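Local coordinates for mitotic checkpoint control protein kinase BUB1 (Drosophila melanogaster, PDB 6JKK), which probably binds ATP and phosphorylates proteins with this kinase domain, as part of a mitotic checkpoint protein found at kinetochores, at residues R42-N46 / G68-V72; P89-F95 / G123-Y129. All coordinates share one frame; numbering follows the deposited sequence.

Interaction 1. Residues R42-N46 / G68-V72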
loop_
_atom_site.group_PDB
_atom_site.type_symbol
_atom_site.label_atom_id
_atom_site.label_comp_id
_atom_site.label_asym_id
_atom_site.label_seq_id
_atom_site.Cartn_x
_atom_site.Cartn_y
_atom_site.Cartn_z
ATOM N N ARG A 42 21.430 -9.338 12.895
ATOM C CA ARG A 42 20.015 -9.632 13.043
ATOM C C ARG A 42 19.426 -8.656 14.061
ATOM O O ARG A 42 20.009 -8.437 15.120
ATOM C CB ARG A 42 19.842 -11.086 13.502
ATOM C CG ARG A 42 18.436 -11.642 13.366
ATOM C CD ARG A 42 18.424 -13.152 13.603
ATOM N NE ARG A 42 18.930 -13.892 12.447
ATOM C CZ ARG A 42 18.162 -14.600 11.623
ATOM N NH1 ARG A 42 16.854 -14.671 11.836
ATOM N NH2 ARG A 42 18.698 -15.243 10.592
ATOM N N LEU A 43 18.298 -8.038 13.730
ATOM C CA LEU A 43 17.655 -7.117 14.658
ATOM C C LEU A 43 17.236 -7.868 15.913
ATOM O O LEU A 43 16.773 -9.004 15.834
ATOM C CB LEU A 43 16.429 -6.466 14.010
ATOM C CG LEU A 43 16.674 -5.431 12.905
ATOM C CD1 LEU A 43 15.359 -5.034 12.237
ATOM C CD2 LEU A 43 17.365 -4.206 13.466
ATOM N N HIS A 44 17.410 -7.241 17.072
ATOM C CA HIS A 44 17.029 -7.869 18.331
ATOM C C HIS A 44 16.405 -6.832 19.260
ATOM O O HIS A 44 16.855 -5.687 19.306
ATOM C CB HIS A 44 18.254 -8.513 18.987
ATOM C CG HIS A 44 17.917 -9.545 20.013
ATOM N ND1 HIS A 44 17.756 -9.240 21.350
ATOM C CD2 HIS A 44 17.705 -10.878 19.905
ATOM C CE1 HIS A 44 17.461 -10.340 22.017
ATOM N NE2 HIS A 44 17.424 -11.350 21.164
ATOM N N PRO A 45 15.355 -7.224 19.994
ATOM C CA PRO A 45 14.676 -6.273 20.886
ATOM C C PRO A 45 15.592 -5.654 21.946
ATOM O O PRO A 45 16.567 -6.278 22.360
ATOM C CB PRO A 45 13.596 -7.135 21.560
ATOM C CG PRO A 45 14.025 -8.554 21.330
ATOM C CD PRO A 45 14.701 -8.545 20.004
ATOM N N ASN A 46 15.268 -4.431 22.364
ATOM C CA ASN A 46 15.984 -3.737 23.437
ATOM C C ASN A 46 17.473 -3.521 23.187
ATOM O O ASN A 46 18.296 -3.687 24.087
ATOM C CB ASN A 46 15.766 -4.436 24.779
ATOM C CG ASN A 46 14.970 -3.589 25.748
ATOM O OD1 ASN A 46 15.537 -2.856 26.560
ATOM N ND2 ASN A 46 13.647 -3.679 25.665
ATOM N N GLY A 68 12.962 -12.238 7.051
ATOM C CA GLY A 68 13.120 -10.943 7.685
ATOM C C GLY A 68 12.224 -10.701 8.882
ATOM O O GLY A 68 11.553 -11.611 9.376
ATOM N N SER A 69 12.207 -9.455 9.340
ATOM C CA SER A 69 11.381 -9.069 10.475
ATOM C C SER A 69 11.143 -7.567 10.440
ATOM O O SER A 69 11.798 -6.843 9.683
ATOM C CB SER A 69 12.070 -9.459 11.788
ATOM O OG SER A 69 13.317 -8.795 11.919
ATOM N N VAL A 70 10.188 -7.108 11.242
ATOM C CA VAL A 70 9.936 -5.681 11.407
ATOM C C VAL A 70 9.937 -5.372 12.893
ATOM O O VAL A 70 9.312 -6.088 13.689
ATOM C CB VAL A 70 8.582 -5.249 10.781
ATOM C CG1 VAL A 70 8.287 -3.791 11.105
ATOM C CG2 VAL A 70 8.603 -5.441 9.276
ATOM N N TYR A 71 10.652 -4.316 13.265
ATOM C CA TYR A 71 10.752 -3.893 14.658
ATOM C C TYR A 71 10.347 -2.434 14.776
ATOM O O TYR A 71 10.533 -1.659 13.835
ATOM C CB TYR A 71 12.188 -4.077 15.166
ATOM C CG TYR A 71 12.487 -5.483 15.639
ATOM C CD1 TYR A 71 12.791 -6.495 14.733
ATOM C CD2 TYR A 71 12.459 -5.800 16.994
ATOM C CE1 TYR A 71 13.051 -7.788 15.169
ATOM C CE2 TYR A 71 12.726 -7.085 17.437
ATOM C CZ TYR A 71 13.019 -8.073 16.520
ATOM O OH TYR A 71 13.278 -9.354 16.958
ATOM N N VAL A 72 9.772 -2.064 15.918
ATOM C CA VAL A 72 9.488 -0.657 16.188
ATOM C C VAL A 72 10.615 -0.126 17.066
ATOM O O VAL A 72 11.125 -0.839 17.937
ATOM C CB VAL A 72 8.095 -0.450 16.844
ATOM C CG1 VAL A 72 7.935 -1.326 18.072
ATOM C CG2 VAL A 72 7.867 1.018 17.193
#
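L43 and P45 lie against the ring of Y71, both on the same side of it and both at an oblique angle. L43 brings its CB to within 3.7 Å of Y71 CD1, and its CD1 follows at 3.9 Å from that same ring atom. The two side chains run past each other in opposite directions. With CG anti to the carbonyl carbon (chi1 -71°), L43 sends its CD1 branch toward the base of the ring. P45 meets the far part of the ring: its CD is 3.6 Å from Y71 CE2 and 3.5 Å from Y71 OH. Residues 68-72 open strand 68-75, the second of the two strands that flank the glycine-rich loop of the kinase N-lobe, and G68 and V70 match the last glycine and the valine of the GxGxxGxV motif. V70 points away from residues 42-46, so the loop covers the side of the strand that carries S69 and Y71. Within the strand S69 OG sits in the plane of the Y71 ring at its edge, 3.4 Å from Y71 CE1. On the loop, P45 CD rests 3.3 Å above one face of the H44 imidazole, near its rim, while H44 ND1 reaches forward to P45 O in a weak hydrogen bond of 3.3 Å. No hydrogen bond joins the two segments, and the loop takes its polar ties from neighbours: L43 N donates to Q86 OE1, and H44 O pairs with T47 OG1. Side chains of V58 and M61 from strand 54-64 also touch Y71.

Interaction 2. Residues P89-F95 / G123-Y129; sequences PTNYWEF and GNNSSVY
The start of the kinase αC helix, with the short link that leads into it from the β3 strand, docks here on the β4-β5 hairpin. The two branches of T90 divide between the turn and the strand: OG1 donates to G123 O at 3.0 Å, approaching from above the carbonyl plane, while CG2, anti to the backbone N, swings to S127 CB (3.6 Å). A water bridges T90 N to N124 O, and a second joins Y92 OH to the same carbonyl. N91 is gripped at both ends of its backbone. N91 N donates to S127 OG at 3.3 Å in a nearly straight bond (163°). N91 O, in the plane of the Y129 ring at its edge, accepts a short bond of 2.5 Å from Y129 OH, which stands above the carbonyl plane. N91 is also the N-cap of the helix, its OD1 accepting from E94 N (2.9 Å). Next to the tyrosine, F95 CB comes within 3.4 Å of Y129 OH, and the two rings meet obliquely, planes 38° apart. E94 CD passes Y129 CD2 at 4.1 Å; its carboxylate continues to a salt bridge with K85, the predicted ATP-binding lysine. Such a β3-αC lysine-glutamate pair is the hallmark of the αC-in arrangement of protein kinases.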
loop_
_atom_site.group_PDB
_atom_site.type_symbol
_atom_site.label_atom_id
_atom_site.label_comp_id
_atom_site.label_asym_id
_atom_site.label_seq_id
_atom_site.Cartn_x
_atom_site.Cartn_y
_atom_site.Cartn_z
ATOM N N PRO A 89 17.594 -12.102 1.277
ATOM C CA PRO A 89 18.812 -11.326 1.011
ATOM C C PRO A 89 18.481 -9.847 0.915
ATOM O O PRO A 89 17.310 -9.475 0.948
ATOM C CB PRO A 89 19.258 -11.842 -0.359
ATOM C CG PRO A 89 17.992 -12.270 -1.020
ATOM C CD PRO A 89 17.142 -12.840 0.084
ATOM N N THR A 90 19.512 -9.021 0.819
ATOM C CA THR A 90 19.351 -7.573 0.715
ATOM C C THR A 90 18.353 -7.215 -0.382
ATOM O O THR A 90 18.485 -7.667 -1.522
ATOM C CB THR A 90 20.712 -6.927 0.427
ATOM O OG1 THR A 90 21.681 -7.426 1.362
ATOM C CG2 THR A 90 20.635 -5.410 0.521
ATOM N N ASN A 91 17.332 -6.437 -0.028
ATOM C CA ASN A 91 16.351 -5.995 -1.009
ATOM C C ASN A 91 16.731 -4.612 -1.533
ATOM O O ASN A 91 16.266 -3.587 -1.024
ATOM C CB ASN A 91 14.941 -6.000 -0.408
ATOM C CG ASN A 91 13.854 -5.919 -1.466
ATOM O OD1 ASN A 91 14.079 -5.416 -2.571
ATOM N ND2 ASN A 91 12.667 -6.415 -1.136
ATOM N N TYR A 92 17.610 -4.586 -2.530
ATOM C CA TYR A 92 18.019 -3.326 -3.139
ATOM C C TYR A 92 16.832 -2.721 -3.868
ATOM O O TYR A 92 16.654 -1.501 -3.883
ATOM C CB TYR A 92 19.161 -3.553 -4.128
ATOM C CG TYR A 92 20.431 -4.066 -3.491
ATOM C CD1 TYR A 92 21.330 -3.194 -2.892
ATOM C CD2 TYR A 92 20.730 -5.426 -3.486
ATOM C CE1 TYR A 92 22.492 -3.658 -2.312
ATOM C CE2 TYR A 92 21.896 -5.899 -2.909
ATOM C CZ TYR A 92 22.765 -5.005 -2.320
ATOM O OH TYR A 92 23.923 -5.452 -1.732
ATOM N N TRP A 93 16.020 -3.587 -4.467
ATOM C CA TRP A 93 14.901 -3.157 -5.301
ATOM C C TRP A 93 13.923 -2.266 -4.551
ATOM O O TRP A 93 13.461 -1.251 -5.080
ATOM C CB TRP A 93 14.174 -4.379 -5.868
ATOM C CG TRP A 93 13.023 -4.041 -6.773
ATOM C CD1 TRP A 93 11.683 -4.142 -6.485
ATOM C CD2 TRP A 93 13.109 -3.548 -8.114
ATOM N NE1 TRP A 93 10.937 -3.740 -7.573
ATOM C CE2 TRP A 93 11.789 -3.375 -8.583
ATOM C CE3 TRP A 93 14.176 -3.239 -8.966
ATOM C CZ2 TRP A 93 11.514 -2.903 -9.872
ATOM C CZ3 TRP A 93 13.901 -2.772 -10.237
ATOM C CH2 TRP A 93 12.583 -2.608 -10.680
ATOM N N GLU A 94 13.604 -2.645 -3.320
ATOM C CA GLU A 94 12.704 -1.839 -2.508
ATOM C C GLU A 94 13.231 -0.407 -2.323
ATOM O O GLU A 94 12.468 0.559 -2.426
ATOM C CB GLU A 94 12.458 -2.514 -1.159
ATOM C CG GLU A 94 11.639 -1.682 -0.198
ATOM C CD GLU A 94 11.250 -2.468 1.025
ATOM O OE1 GLU A 94 11.665 -3.642 1.131
ATOM O OE2 GLU A 94 10.528 -1.913 1.870
ATOM N N PHE A 95 14.535 -0.277 -2.082
ATOM C CA PHE A 95 15.173 1.023 -1.908
ATOM C C PHE A 95 15.054 1.803 -3.220
ATOM O O PHE A 95 14.689 2.983 -3.214
ATOM C CB PHE A 95 16.644 0.841 -1.487
ATOM C CG PHE A 95 17.302 2.089 -0.934
ATOM C CD1 PHE A 95 16.546 3.168 -0.485
ATOM C CD2 PHE A 95 18.696 2.182 -0.882
ATOM C CE1 PHE A 95 17.165 4.317 0.018
ATOM C CE2 PHE A 95 19.323 3.321 -0.382
ATOM C CZ PHE A 95 18.562 4.392 0.065
ATOM N N GLY A 123 24.038 -4.349 3.973
ATOM C CA GLY A 123 25.166 -5.251 4.106
ATOM C C GLY A 123 25.230 -6.262 2.982
ATOM O O GLY A 123 24.357 -6.286 2.109
ATOM N N ASN A 124 26.265 -7.094 3.003
ATOM C CA ASN A 124 26.408 -8.154 2.018
ATOM C C ASN A 124 25.229 -9.127 2.128
ATOM O O ASN A 124 24.767 -9.679 1.130
ATOM C CB ASN A 124 27.709 -8.930 2.247
ATOM C CG ASN A 124 28.949 -8.038 2.280
ATOM O OD1 ASN A 124 29.009 -6.993 1.634
ATOM N ND2 ASN A 124 29.954 -8.471 3.031
ATOM N N ASN A 125 24.743 -9.301 3.356
ATOM C CA ASN A 125 23.800 -10.356 3.710
ATOM C C ASN A 125 22.346 -9.909 3.800
ATOM O O ASN A 125 21.423 -10.682 3.513
ATOM C CB ASN A 125 24.202 -10.923 5.070
ATOM C CG ASN A 125 24.185 -9.858 6.173
ATOM O OD1 ASN A 125 24.721 -8.752 6.004
ATOM N ND2 ASN A 125 23.553 -10.185 7.299
ATOM N N SER A 126 22.136 -8.669 4.230
ATOM C CA SER A 126 20.793 -8.187 4.503
ATOM C C SER A 126 20.761 -6.676 4.512
ATOM O O SER A 126 21.805 -6.013 4.596
ATOM C CB SER A 126 20.298 -8.700 5.857
ATOM O OG SER A 126 21.205 -8.361 6.891
ATOM N N SER A 127 19.550 -6.140 4.409
ATOM C CA SER A 127 19.319 -4.708 4.473
ATOM C C SER A 127 18.455 -4.420 5.693
ATOM O O SER A 127 17.711 -5.292 6.159
ATOM C CB SER A 127 18.594 -4.228 3.212
ATOM O OG SER A 127 17.454 -5.034 2.929
ATOM N N VAL A 128 18.575 -3.206 6.221
ATOM C CA VAL A 128 17.620 -2.701 7.198
ATOM C C VAL A 128 17.179 -1.334 6.712
ATOM O O VAL A 128 18.008 -0.444 6.534
ATOM C CB VAL A 128 18.220 -2.572 8.614
ATOM C CG1 VAL A 128 17.256 -1.825 9.520
ATOM C CG2 VAL A 128 18.529 -3.953 9.209
ATOM N N TYR A 129 15.879 -1.187 6.462
ATOM C CA TYR A 129 15.308 0.088 6.044
ATOM C C TYR A 129 14.485 0.695 7.179
ATOM O O TYR A 129 13.639 0.029 7.787
ATOM C CB TYR A 129 14.449 -0.097 4.782
ATOM C CG TYR A 129 15.259 -0.554 3.586
ATOM C CD1 TYR A 129 16.445 0.089 3.243
ATOM C CD2 TYR A 129 14.853 -1.638 2.817
ATOM C CE1 TYR A 129 17.194 -0.329 2.160
ATOM C CE2 TYR A 129 15.597 -2.066 1.737
ATOM C CZ TYR A 129 16.767 -1.410 1.416
ATOM O OH TYR A 129 17.505 -1.837 0.336
HETATM O O HOH W 1 22.032 -10.275 0.068
HETATM O O HOH W 2 24.746 -8.333 -1.864
#

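Both interactions lie in the N-lobe and reach the same sheet: strand 80-87, which carries K85, runs between strand 68-75 of interaction 1 and strand 127-132 of interaction 2. Each is partly buried, with an exposed margin, and in each a tyrosine of the sheet gives the largest share of the contact, yet the two tyrosines are used differently. In 42-46 / 68-72 the ring is an apolar surface for a loop without regular structure, and no hydrogen bond crosses. In 89-95 / 123-129 the phenol is a donor to the helix start, and further direct bonds, and two through water, join the helix start and its preceding link to the turn and the strand that follows it. The two contacts do not touch.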